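Local coordinates for salicylic acid-binding protein 2 (Nicotiana tabacum, PDB 1XKL) that hydrolyses methyl salicylate to salicylic acid and methanol, releasing the active defence signal for systemic acquired resistance in tobacco, at residues A[8-13]-A[84-89]; A[18-23]-A[76-81]; A[30-35]-A[251-256]; A[89-92]-A[97-100]; A[238-241]-A[247-250]. All coordinates share one frame; numbering follows the deposited sequence.

Contact 1 of 5, residues A[8-13]-A[84-89]; sequences VLVHGA and GMNLGL. With STH (2-amino-4H-1,3-benzoxathiin-4-ol), chain E.
Val10 turns CG1 away from its own backbone N (chi1 -172°), which leaves CG2 beside that N and sets the two methyls over different residues of helix 83-93. CG2 meets Leu87, whose chi1 of -110°, well away from a staggered value, brings CD1 to the strand; Val10 CG2 and Leu87 CD1 come to 3.5 Å as the side chains slide past each other in opposite directions. Val10 CG1 rests 3.9 Å from Asn86 CB. Farther along the chain the strand opens into a loop, where His11 ND1 donates to Gly12 O, 2.7 Å away and nearly straight at 169°, with the oxygen in the plane of the ring. His11 NE2 is engaged by Leu39 N, so both ring nitrogens are tied and the ring cannot easily rotate. Beyond it Ala13, a salicylate-binding residue, reaches the bound benzoxathiin: Ala13 N lies 3.1 Å from S7 of the ligand, and Gly12 CA is 3.6 Å from its N7. No hydrogen bond links strand to helix. Only apolar carbon contacts join the two, whereas the polar links of 8-13 probably help hold the pocket loop, a place where alpha/beta hydrolases commonly build part of the oxyanion hole.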
# COMPACT_ATOMS: atom_id res chain seq x y z
N VAL A 8 0.41 -37.48 18.16
CA VAL A 8 -0.00 -36.09 18.20
C VAL A 8 1.26 -35.27 18.01
O VAL A 8 2.13 -35.23 18.89
CB VAL A 8 -0.65 -35.76 19.55
CG1 VAL A 8 -0.93 -34.27 19.65
CG2 VAL A 8 -1.95 -36.55 19.68
N LEU A 9 1.36 -34.62 16.86
CA LEU A 9 2.53 -33.83 16.52
C LEU A 9 2.33 -32.35 16.83
O LEU A 9 1.39 -31.72 16.36
CB LEU A 9 2.88 -34.04 15.04
CG LEU A 9 2.93 -35.50 14.54
CD1 LEU A 9 3.44 -35.51 13.09
CD2 LEU A 9 3.86 -36.33 15.43
N VAL A 10 3.24 -31.82 17.63
CA VAL A 10 3.17 -30.43 18.06
C VAL A 10 4.37 -29.65 17.57
O VAL A 10 5.50 -29.89 17.99
CB VAL A 10 3.11 -30.37 19.58
CG1 VAL A 10 2.83 -28.95 20.06
CG2 VAL A 10 2.05 -31.34 20.08
N HIS A 11 4.09 -28.70 16.68
CA HIS A 11 5.11 -27.85 16.08
C HIS A 11 5.74 -26.85 17.05
O HIS A 11 5.25 -26.66 18.17
CB HIS A 11 4.49 -27.09 14.90
CG HIS A 11 3.43 -26.12 15.31
ND1 HIS A 11 3.72 -24.88 15.85
CD2 HIS A 11 2.08 -26.21 15.30
CE1 HIS A 11 2.59 -24.26 16.16
NE2 HIS A 11 1.58 -25.04 15.83
N GLY A 12 6.81 -26.21 16.59
CA GLY A 12 7.51 -25.23 17.39
C GLY A 12 7.04 -23.82 17.08
O GLY A 12 6.06 -23.62 16.37
N ALA A 13 7.76 -22.83 17.61
CA ALA A 13 7.41 -21.43 17.42
C ALA A 13 7.53 -20.94 15.98
O ALA A 13 8.48 -21.29 15.26
CB ALA A 13 8.25 -20.56 18.33
N GLY A 84 7.78 -28.47 22.93
CA GLY A 84 8.02 -29.23 24.14
C GLY A 84 7.37 -28.56 25.34
O GLY A 84 6.98 -29.24 26.29
N MSE A 85 7.25 -27.24 25.30
CA MSE A 85 6.61 -26.52 26.41
C MSE A 85 5.11 -26.79 26.34
O MSE A 85 4.46 -26.93 27.38
CB MSE A 85 6.89 -25.02 26.33
CG MSE A 85 8.36 -24.62 26.45
SE MSE A 85 9.18 -25.16 28.14
CE MSE A 85 8.04 -24.16 29.35
N ASN A 86 4.56 -26.86 25.13
CA ASN A 86 3.13 -27.12 24.95
C ASN A 86 2.82 -28.52 25.45
O ASN A 86 1.78 -28.77 26.06
CB ASN A 86 2.74 -27.03 23.46
CG ASN A 86 3.01 -25.68 22.87
OD1 ASN A 86 3.93 -25.50 22.08
ND2 ASN A 86 2.21 -24.70 23.26
N LEU A 87 3.73 -29.44 25.18
CA LEU A 87 3.57 -30.82 25.62
C LEU A 87 3.41 -30.90 27.13
O LEU A 87 2.63 -31.70 27.64
CB LEU A 87 4.80 -31.64 25.22
CG LEU A 87 4.60 -32.68 24.13
CD1 LEU A 87 4.15 -32.02 22.84
CD2 LEU A 87 5.90 -33.44 23.94
N GLY A 88 4.14 -30.05 27.84
CA GLY A 88 4.09 -30.05 29.30
C GLY A 88 2.71 -29.83 29.88
O GLY A 88 2.35 -30.45 30.88
N LEU A 89 1.94 -28.93 29.26
CA LEU A 89 0.59 -28.66 29.76
C LEU A 89 -0.30 -29.87 29.54
O LEU A 89 -1.15 -30.18 30.37
CB LEU A 89 -0.01 -27.44 29.07
CG LEU A 89 0.38 -26.04 29.57
CD1 LEU A 89 1.84 -25.77 29.25
CD2 LEU A 89 -0.51 -25.01 28.90
C8 STH E . 11.54 -21.99 19.42
O8 STH E . 10.98 -21.47 20.55
C1 STH E . 12.97 -21.74 19.06
C2 STH E . 13.52 -22.33 17.82
C3 STH E . 14.89 -22.09 17.48
C4 STH E . 15.71 -21.28 18.32
C5 STH E . 15.18 -20.71 19.52
C6 STH E . 13.83 -20.93 19.88
C7 STH E . 11.51 -23.66 17.46
O2 STH E . 12.74 -23.14 16.96
N7 STH E . 10.68 -23.88 16.37
S7 STH E . 10.74 -22.79 18.58

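Contact 2 of 5, residues A[18-23]-A[76-81]; sequences WSWYKL and ILVGHS. With STH (2-amino-4H-1,3-benzoxathiin-4-ol), chain E.
One water bridges the two segments: it lies 2.8 Å from His80 ND1 and donates to Ser19 OG at 3.1 Å between water and hydroxyl oxygen. Ser19 OG is also hydrogen-bonded to Gly16 O, and His80 NE2 to His238 O, so both nitrogens of the imidazole have partners and its orientation is fixed. Trp20 supplies the direct packing. Its six-membered ring crosses His80 at a slant, with Trp20 CZ2 3.7 Å from His80 CB, while its outermost carbon CH2 stands 4.1 Å from Val78 CG1. Chi1 of His80 (171°) carries the imidazole on past the indole toward the active site, leaving CB for Trp20. Next in the chain is Ser81, the nucleophile that forms the acyl-ester intermediate; here Ser81 OG is bound covalently to C7 of the ligand, 1.4 Å. Its positive phi of 52° is that of a nucleophile elbow, and Ser81 CB sits over the centre of the His80 ring, 3.7 Å above the plane. Trp20 also packs on Leu9, and Val78 on Leu9 and Val102. The loop leading to helix 23-29 thus lies across strand 75-80, which runs between strands 6-10 and 98-104.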
# COMPACT_ATOMS: atom_id res chain seq x y z
N TRP A 18 1.76 -27.82 9.26
CA TRP A 18 2.37 -28.03 7.96
C TRP A 18 3.81 -28.55 8.03
O TRP A 18 4.24 -29.27 7.13
CB TRP A 18 2.36 -26.73 7.16
CG TRP A 18 3.10 -25.60 7.81
CD1 TRP A 18 2.57 -24.62 8.60
CD2 TRP A 18 4.49 -25.30 7.68
NE1 TRP A 18 3.55 -23.72 8.96
CE2 TRP A 18 4.74 -24.11 8.41
CE3 TRP A 18 5.56 -25.92 7.02
CZ2 TRP A 18 6.00 -23.53 8.49
CZ3 TRP A 18 6.82 -25.34 7.10
CH2 TRP A 18 7.03 -24.15 7.83
N SER A 19 4.55 -28.19 9.08
CA SER A 19 5.93 -28.61 9.18
C SER A 19 6.10 -30.13 9.21
O SER A 19 7.16 -30.65 8.84
CB SER A 19 6.63 -27.97 10.39
OG SER A 19 5.97 -28.21 11.62
N TRP A 20 5.06 -30.84 9.61
CA TRP A 20 5.10 -32.29 9.68
C TRP A 20 4.64 -32.97 8.40
O TRP A 20 4.41 -34.19 8.39
CB TRP A 20 4.22 -32.78 10.83
CG TRP A 20 4.52 -32.16 12.15
CD1 TRP A 20 3.84 -31.14 12.77
CD2 TRP A 20 5.58 -32.53 13.04
NE1 TRP A 20 4.41 -30.86 13.99
CE2 TRP A 20 5.47 -31.71 14.18
CE3 TRP A 20 6.60 -33.49 12.99
CZ2 TRP A 20 6.36 -31.81 15.26
CZ3 TRP A 20 7.48 -33.59 14.06
CH2 TRP A 20 7.35 -32.75 15.18
N TYR A 21 4.52 -32.22 7.30
CA TYR A 21 4.01 -32.83 6.07
C TYR A 21 4.80 -34.02 5.51
O TYR A 21 4.22 -34.90 4.88
CB TYR A 21 3.81 -31.76 4.98
CG TYR A 21 5.05 -31.38 4.21
CD1 TYR A 21 5.22 -31.79 2.89
CD2 TYR A 21 6.03 -30.58 4.79
CE1 TYR A 21 6.35 -31.41 2.15
CE2 TYR A 21 7.16 -30.19 4.06
CZ TYR A 21 7.31 -30.61 2.75
OH TYR A 21 8.42 -30.21 2.04
N LYS A 22 6.11 -34.04 5.73
CA LYS A 22 6.93 -35.16 5.25
C LYS A 22 6.87 -36.35 6.20
O LYS A 22 6.96 -37.50 5.77
CB LYS A 22 8.39 -34.73 5.08
CG LYS A 22 8.66 -33.86 3.87
CD LYS A 22 10.09 -33.36 3.89
CE LYS A 22 10.49 -32.78 2.55
NZ LYS A 22 11.82 -32.12 2.63
N LEU A 23 6.73 -36.07 7.50
CA LEU A 23 6.67 -37.14 8.49
C LEU A 23 5.31 -37.83 8.55
O LEU A 23 5.24 -39.06 8.64
CB LEU A 23 7.02 -36.62 9.88
CG LEU A 23 7.05 -37.70 10.97
CD1 LEU A 23 8.19 -38.67 10.65
CD2 LEU A 23 7.28 -37.07 12.36
N ILE A 76 0.69 -40.64 21.65
CA ILE A 76 2.12 -40.43 21.76
C ILE A 76 2.33 -38.98 21.34
O ILE A 76 2.06 -38.61 20.19
CB ILE A 76 2.90 -41.35 20.80
CG1 ILE A 76 2.63 -42.81 21.16
CG2 ILE A 76 4.39 -41.05 20.88
CD1 ILE A 76 3.06 -43.79 20.10
N LEU A 77 2.78 -38.16 22.28
CA LEU A 77 3.01 -36.74 22.02
C LEU A 77 4.41 -36.50 21.49
O LEU A 77 5.39 -37.02 22.02
CB LEU A 77 2.81 -35.91 23.30
CG LEU A 77 1.37 -35.66 23.75
CD1 LEU A 77 1.36 -34.94 25.09
CD2 LEU A 77 0.67 -34.82 22.69
N VAL A 78 4.50 -35.73 20.42
CA VAL A 78 5.79 -35.41 19.84
C VAL A 78 5.85 -33.89 19.73
O VAL A 78 5.09 -33.27 18.97
CB VAL A 78 5.98 -36.08 18.46
CG1 VAL A 78 7.37 -35.77 17.91
CG2 VAL A 78 5.80 -37.59 18.61
N GLY A 79 6.73 -33.29 20.53
CA GLY A 79 6.88 -31.85 20.54
C GLY A 79 8.20 -31.41 19.96
O GLY A 79 9.27 -31.90 20.33
N HIS A 80 8.14 -30.46 19.04
CA HIS A 80 9.33 -29.94 18.40
C HIS A 80 9.61 -28.51 18.85
O HIS A 80 8.69 -27.70 18.95
CB HIS A 80 9.14 -30.00 16.88
CG HIS A 80 10.21 -29.29 16.11
ND1 HIS A 80 9.98 -28.14 15.40
CD2 HIS A 80 11.53 -29.58 15.96
CE1 HIS A 80 11.11 -27.74 14.84
NE2 HIS A 80 12.06 -28.60 15.16
N SER A 81 10.88 -28.22 19.11
CA SER A 81 11.28 -26.98 19.49
C SER A 81 10.45 -26.46 20.69
O SER A 81 10.39 -27.13 21.72
CB SER A 81 11.18 -26.07 18.27
OG SER A 81 11.89 -24.90 18.02
C8 STH E . 11.54 -21.99 19.42
O8 STH E . 10.98 -21.47 20.55
C1 STH E . 12.97 -21.74 19.06
C2 STH E . 13.52 -22.33 17.82
C3 STH E . 14.89 -22.09 17.48
C4 STH E . 15.71 -21.28 18.32
C5 STH E . 15.18 -20.71 19.52
C6 STH E . 13.83 -20.93 19.88
C7 STH E . 11.51 -23.66 17.46
O2 STH E . 12.74 -23.14 16.96
N7 STH E . 10.68 -23.88 16.37
S7 STH E . 10.74 -22.79 18.58
O HOH W 1 7.79 -27.25 13.93

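Contact 3 of 5, residues A[30-35]-A[251-256]; sequences AGHKVT and SLLEIA
Leu253 CD2 meets the imidazole of His32 closely and obliquely, 3.4 Å from His32 CD2 and 3.7 Å from His32 NE2. This is the tight part of the contact. The leucine gets there with CG turned away from its carbonyl carbon (chi1 -62°) and a nearly straight chi2, which extends the isobutyl group off helix 245-258 toward the loop. The histidine has other partners: its ND1 is hydrogen-bonded to Lys5 N, and its ring meets that of Phe7 edge-to-face, so the leucine methyl packs on a ring already held by Lys5 and by Phe7 of strand 6-10. The looser part lies toward solvent. There Ala30 CB touches both branches of Leu253 at 3.9 Å, to CD1 and to CD2 alike, and Ala30 itself is exposed. Next to it Gly31 ends helix 23-29 in a Schellman motif, its positive phi of 88° reversing the chain so that Ala30 and His32 face Leu253 together. Deeper down, Leu252 and Ala256 pack on Phe7, joining the helix to the sheet. Leu253 is one of the residues that bind salicylate, as is nearby His257. Across the contact the chemistry is apolar, methyl against ring and methyl. His32 ND1 is taken by Lys5 N, and Ala256 O of the helix is hydrogen-bonded to Lys5 NZ, a polar tie close by; between the two segments themselves no polar bond forms, which implies that they are joined by the fit of methyl and ring alone.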
# COMPACT_ATOMS: atom_id res chain seq x y z
N ALA A 30 2.71 -46.61 8.28
CA ALA A 30 2.99 -47.66 9.25
C ALA A 30 1.72 -48.15 9.94
O ALA A 30 1.77 -49.01 10.82
CB ALA A 30 3.99 -47.15 10.30
N GLY A 31 0.58 -47.59 9.52
CA GLY A 31 -0.70 -47.99 10.07
C GLY A 31 -1.11 -47.21 11.31
O GLY A 31 -2.01 -47.62 12.04
N HIS A 32 -0.45 -46.08 11.54
CA HIS A 32 -0.75 -45.27 12.70
C HIS A 32 -1.57 -44.03 12.34
O HIS A 32 -1.55 -43.58 11.19
CB HIS A 32 0.55 -44.84 13.38
CG HIS A 32 1.36 -45.99 13.90
ND1 HIS A 32 0.96 -46.77 14.96
CD2 HIS A 32 2.55 -46.49 13.50
CE1 HIS A 32 1.86 -47.70 15.20
NE2 HIS A 32 2.84 -47.55 14.32
N LYS A 33 -2.29 -43.51 13.32
CA LYS A 33 -3.11 -42.31 13.15
C LYS A 33 -2.22 -41.13 13.53
O LYS A 33 -1.45 -41.21 14.48
CB LYS A 33 -4.33 -42.38 14.06
CG LYS A 33 -5.17 -41.10 14.13
CD LYS A 33 -6.36 -41.30 15.07
CE LYS A 33 -7.16 -40.03 15.27
NZ LYS A 33 -7.74 -39.49 14.00
N VAL A 34 -2.34 -40.03 12.80
CA VAL A 34 -1.53 -38.85 13.06
C VAL A 34 -2.34 -37.56 13.07
O VAL A 34 -3.22 -37.36 12.23
CB VAL A 34 -0.43 -38.71 11.98
CG1 VAL A 34 0.37 -37.42 12.18
CG2 VAL A 34 0.49 -39.92 12.03
N THR A 35 -2.05 -36.69 14.03
CA THR A 35 -2.72 -35.40 14.11
C THR A 35 -1.64 -34.32 14.16
O THR A 35 -0.93 -34.21 15.16
CB THR A 35 -3.61 -35.28 15.37
OG1 THR A 35 -4.64 -36.28 15.35
CG2 THR A 35 -4.26 -33.90 15.42
N SER A 251 12.60 -43.75 14.48
CA SER A 251 12.79 -43.52 15.91
C SER A 251 11.44 -43.47 16.62
O SER A 251 11.28 -44.05 17.69
CB SER A 251 13.55 -42.20 16.14
OG SER A 251 14.82 -42.23 15.51
N LEU A 252 10.47 -42.78 16.03
CA LEU A 252 9.14 -42.70 16.64
C LEU A 252 8.44 -44.05 16.68
O LEU A 252 7.78 -44.38 17.66
CB LEU A 252 8.26 -41.68 15.90
CG LEU A 252 8.70 -40.22 16.05
CD1 LEU A 252 7.75 -39.31 15.27
CD2 LEU A 252 8.72 -39.85 17.53
N LEU A 253 8.57 -44.83 15.61
CA LEU A 253 7.93 -46.14 15.59
C LEU A 253 8.55 -47.03 16.65
O LEU A 253 7.88 -47.86 17.26
CB LEU A 253 8.06 -46.78 14.20
CG LEU A 253 7.39 -46.03 13.05
CD1 LEU A 253 7.54 -46.83 11.77
CD2 LEU A 253 5.91 -45.79 13.35
N GLU A 254 9.84 -46.84 16.89
CA GLU A 254 10.55 -47.62 17.90
C GLU A 254 10.03 -47.29 19.30
O GLU A 254 9.75 -48.18 20.09
CB GLU A 254 12.04 -47.33 17.83
CG GLU A 254 12.87 -48.11 18.82
CD GLU A 254 14.34 -47.88 18.61
OE1 GLU A 254 14.96 -47.14 19.42
OE2 GLU A 254 14.89 -48.41 17.62
N ILE A 255 9.91 -46.00 19.61
CA ILE A 255 9.43 -45.65 20.94
C ILE A 255 7.97 -46.06 21.07
O ILE A 255 7.53 -46.48 22.13
CB ILE A 255 9.62 -44.13 21.23
CG1 ILE A 255 8.48 -43.33 20.63
CG2 ILE A 255 10.95 -43.64 20.69
CD1 ILE A 255 7.56 -42.80 21.69
N ALA A 256 7.23 -45.98 19.97
CA ALA A 256 5.82 -46.36 19.99
C ALA A 256 5.65 -47.84 20.27
O ALA A 256 4.58 -48.30 20.68
CB ALA A 256 5.17 -46.01 18.66

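Contact 4 of 5, residues A[89-92]-A[97-100]; sequences LAME and KIYA
Ile98 and Met91, modelled as selenomethionine, cross at about a right angle, so the end of one meets the base of the other. Ile98 holds CG1 away from its carbonyl carbon (chi1 -53°) and keeps chi2 extended at 166°, sending CD1 straight at helix 83-93. That methyl lands 3.8 Å from Met91 CA and 4.0 Å from Met91 CG, and it lies 3.9 Å from Ala90 O. A single terminal methyl therefore fits against backbone and side-chain root at once; the CA atoms of Met91 and Ile98 are 7.3 Å apart. The rest of Met91 is not used here. Its chain bends at chi3 and runs on over Ala101 and Phe103 of strand 98-104, with Phe197 and Val200 beside it. Ile98 also touches Leu77 and Met66, and Ala90 packs on Leu77, so the methyl sits in a largely apolar setting between helices 83-93 and 55-67 and the sheet. No hydrogen bond joins the two segments. Strand 75-80, helix 83-93 and strand 98-104 form a beta-alpha-beta crossover between adjacent parallel strands; the contact closes its second half, in the unit that carries the nucleophile elbow of the alpha/beta hydrolase fold.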
# COMPACT_ATOMS: atom_id res chain seq x y z
N LEU A 89 1.94 -28.93 29.26
CA LEU A 89 0.59 -28.66 29.76
C LEU A 89 -0.30 -29.87 29.54
O LEU A 89 -1.15 -30.18 30.37
CB LEU A 89 -0.01 -27.44 29.07
CG LEU A 89 0.38 -26.04 29.57
CD1 LEU A 89 1.84 -25.77 29.25
CD2 LEU A 89 -0.51 -25.01 28.90
N ALA A 90 -0.10 -30.57 28.42
CA ALA A 90 -0.91 -31.75 28.13
C ALA A 90 -0.59 -32.87 29.10
O ALA A 90 -1.48 -33.57 29.58
CB ALA A 90 -0.68 -32.20 26.69
N MSE A 91 0.70 -33.05 29.38
CA MSE A 91 1.18 -34.07 30.31
C MSE A 91 0.70 -33.75 31.72
O MSE A 91 0.42 -34.64 32.52
CB MSE A 91 2.71 -34.12 30.30
CG MSE A 91 3.30 -34.49 28.94
SE MSE A 91 5.08 -33.81 28.58
CE MSE A 91 6.12 -34.94 29.78
N GLU A 92 0.59 -32.46 32.03
CA GLU A 92 0.15 -32.06 33.37
C GLU A 92 -1.34 -32.33 33.56
O GLU A 92 -1.76 -32.80 34.61
CB GLU A 92 0.44 -30.57 33.60
CG GLU A 92 0.08 -30.06 35.00
CD GLU A 92 0.87 -30.74 36.11
OE1 GLU A 92 2.02 -31.14 35.85
OE2 GLU A 92 0.36 -30.84 37.24
N LYS A 97 -3.22 -40.35 29.65
CA LYS A 97 -3.62 -40.60 28.27
C LYS A 97 -2.43 -40.49 27.33
O LYS A 97 -2.59 -40.34 26.12
CB LYS A 97 -4.74 -39.63 27.88
CG LYS A 97 -6.02 -39.90 28.67
CD LYS A 97 -7.26 -39.28 28.06
CE LYS A 97 -7.30 -37.77 28.26
NZ LYS A 97 -8.62 -37.20 27.83
N ILE A 98 -1.23 -40.61 27.89
CA ILE A 98 -0.02 -40.49 27.10
C ILE A 98 0.97 -41.63 27.34
O ILE A 98 1.46 -41.81 28.45
CB ILE A 98 0.67 -39.16 27.42
CG1 ILE A 98 -0.34 -38.02 27.25
CG2 ILE A 98 1.89 -38.96 26.54
CD1 ILE A 98 0.09 -36.71 27.86
N TYR A 99 1.26 -42.41 26.29
CA TYR A 99 2.21 -43.51 26.42
C TYR A 99 3.59 -42.95 26.73
O TYR A 99 4.33 -43.48 27.56
CB TYR A 99 2.27 -44.33 25.13
CG TYR A 99 1.03 -45.13 24.82
CD1 TYR A 99 0.26 -44.86 23.68
CD2 TYR A 99 0.62 -46.17 25.65
CE1 TYR A 99 -0.88 -45.61 23.38
CE2 TYR A 99 -0.52 -46.93 25.36
CZ TYR A 99 -1.26 -46.64 24.22
OH TYR A 99 -2.38 -47.39 23.95
N ALA A 100 3.94 -41.87 26.05
CA ALA A 100 5.23 -41.25 26.24
C ALA A 100 5.23 -39.90 25.56
O ALA A 100 4.44 -39.64 24.64
CB ALA A 100 6.32 -42.13 25.65

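Contact 5 of 5, residues A[238-241]-A[247-250]; sequences HMAM and KLCA. With STH (2-amino-4H-1,3-benzoxathiin-4-ol), chain E.
The imidazole of His238 has C3 of the bound benzoxathiin over one face and the ligand N7 in plane at its edge, with the ring of His80 meeting it at about 40°. His238 NE2 lies 3.0 Å from O2 of the ligand and is hydrogen-bonded to Ser81 OG; at the other end ND1 bonds Asp210 OD2, completing the charge relay of the Ser-His-Asp triad. The segment then turns into helix 240-243, with Met239 as N-cap, and packing with the next helix begins. Leu248 CD1 does all the touching there: it is 3.8 Å from both Met241 CA and Met241 CB, and 4.5 Å from Ala240 CB. Met241, a selenomethionine, puts CG between its backbone N and carbonyl carbon (chi1 73°), then folds again at chi2 (-77°), so its end leads away from Leu248 toward Trp20 and His80. The leucine methyl is thus left against the start of the side chain and the backbone of the short helix. Leu248 packs also on Leu23. The catalytic histidine loop is in this way followed by two helices in quick succession, 240-243 and 245-258, the second lying against helix 23-29 and the first reaching strand 75-80 through Met241.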
# COMPACT_ATOMS: atom_id res chain seq x y z
N HIS A 238 18.01 -28.38 12.95
CA HIS A 238 16.85 -28.17 13.81
C HIS A 238 15.55 -28.75 13.25
O HIS A 238 14.67 -29.14 14.01
CB HIS A 238 16.65 -26.68 14.07
CG HIS A 238 15.63 -26.39 15.13
ND1 HIS A 238 15.79 -26.81 16.43
CD2 HIS A 238 14.43 -25.77 15.07
CE1 HIS A 238 14.72 -26.46 17.13
NE2 HIS A 238 13.88 -25.84 16.32
N MSE A 239 15.42 -28.79 11.93
CA MSE A 239 14.20 -29.30 11.30
C MSE A 239 14.33 -30.75 10.85
O MSE A 239 14.22 -31.07 9.66
CB MSE A 239 13.86 -28.42 10.09
CG MSE A 239 12.65 -27.51 10.29
SE MSE A 239 12.77 -26.35 11.83
CE MSE A 239 14.54 -25.70 11.53
N ALA A 240 14.55 -31.64 11.81
CA ALA A 240 14.71 -33.05 11.53
C ALA A 240 13.57 -33.67 10.70
O ALA A 240 13.82 -34.55 9.89
CB ALA A 240 14.89 -33.82 12.83
N MSE A 241 12.34 -33.21 10.91
CA MSE A 241 11.20 -33.78 10.18
C MSE A 241 11.22 -33.41 8.70
O MSE A 241 10.42 -33.93 7.91
CB MSE A 241 9.86 -33.36 10.80
CG MSE A 241 9.46 -31.92 10.56
SE MSE A 241 10.42 -30.69 11.72
CE MSE A 241 9.13 -30.59 13.14
N LYS A 247 14.44 -41.12 9.14
CA LYS A 247 15.16 -41.48 10.37
C LYS A 247 14.30 -41.17 11.59
O LYS A 247 14.22 -41.96 12.53
CB LYS A 247 16.50 -40.74 10.47
CG LYS A 247 17.59 -41.32 9.59
CD LYS A 247 18.87 -40.53 9.73
CE LYS A 247 19.93 -41.05 8.76
NZ LYS A 247 21.17 -40.23 8.79
N LEU A 248 13.63 -40.02 11.55
CA LEU A 248 12.76 -39.60 12.65
C LEU A 248 11.59 -40.57 12.78
O LEU A 248 11.19 -40.93 13.89
CB LEU A 248 12.22 -38.19 12.39
CG LEU A 248 11.93 -37.28 13.59
CD1 LEU A 248 11.07 -36.11 13.12
CD2 LEU A 248 11.24 -38.03 14.71
N CYS A 249 11.02 -40.97 11.65
CA CYS A 249 9.89 -41.89 11.68
C CYS A 249 10.29 -43.22 12.32
O CYS A 249 9.56 -43.76 13.15
CB CYS A 249 9.36 -42.15 10.26
SG CYS A 249 8.00 -43.36 10.16
N ALA A 250 11.45 -43.74 11.94
CA ALA A 250 11.91 -45.00 12.51
C ALA A 250 12.07 -44.88 14.03
O ALA A 250 11.69 -45.78 14.77
CB ALA A 250 13.22 -45.43 11.86
C8 STH E . 11.54 -21.99 19.42
O8 STH E . 10.98 -21.47 20.55
C1 STH E . 12.97 -21.74 19.06
C2 STH E . 13.52 -22.33 17.82
C3 STH E . 14.89 -22.09 17.48
C4 STH E . 15.71 -21.28 18.32
C5 STH E . 15.18 -20.71 19.52
C6 STH E . 13.83 -20.93 19.88
C7 STH E . 11.51 -23.66 17.46
O2 STH E . 12.74 -23.14 16.96
N7 STH E . 10.68 -23.88 16.37
S7 STH E . 10.74 -22.79 18.58

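How the contacts relate
Contacts 1 to 4 reach one parallel sheet, in which strands 33-36, 6-10, 75-80 and 98-104 are successive neighbours; contact 5 joins two helices beside it. Contacts 1 and 4 share Leu89 and fasten helix 83-93 to the sheet, with centres 11 Å apart; contacts 3 and 5 share helix 245-258. Along the chain, contact 2 is nested within contact 1, contacts 4 and 5 within contact 3, and contact 3 joins parts of the chain more than 200 residues apart. Contacts 1, 2 and 5 all reach the bound ligand. Contacts 2 and 5, centres 9 Å apart, meet at the catalytic site, while contact 4 stands apart from it.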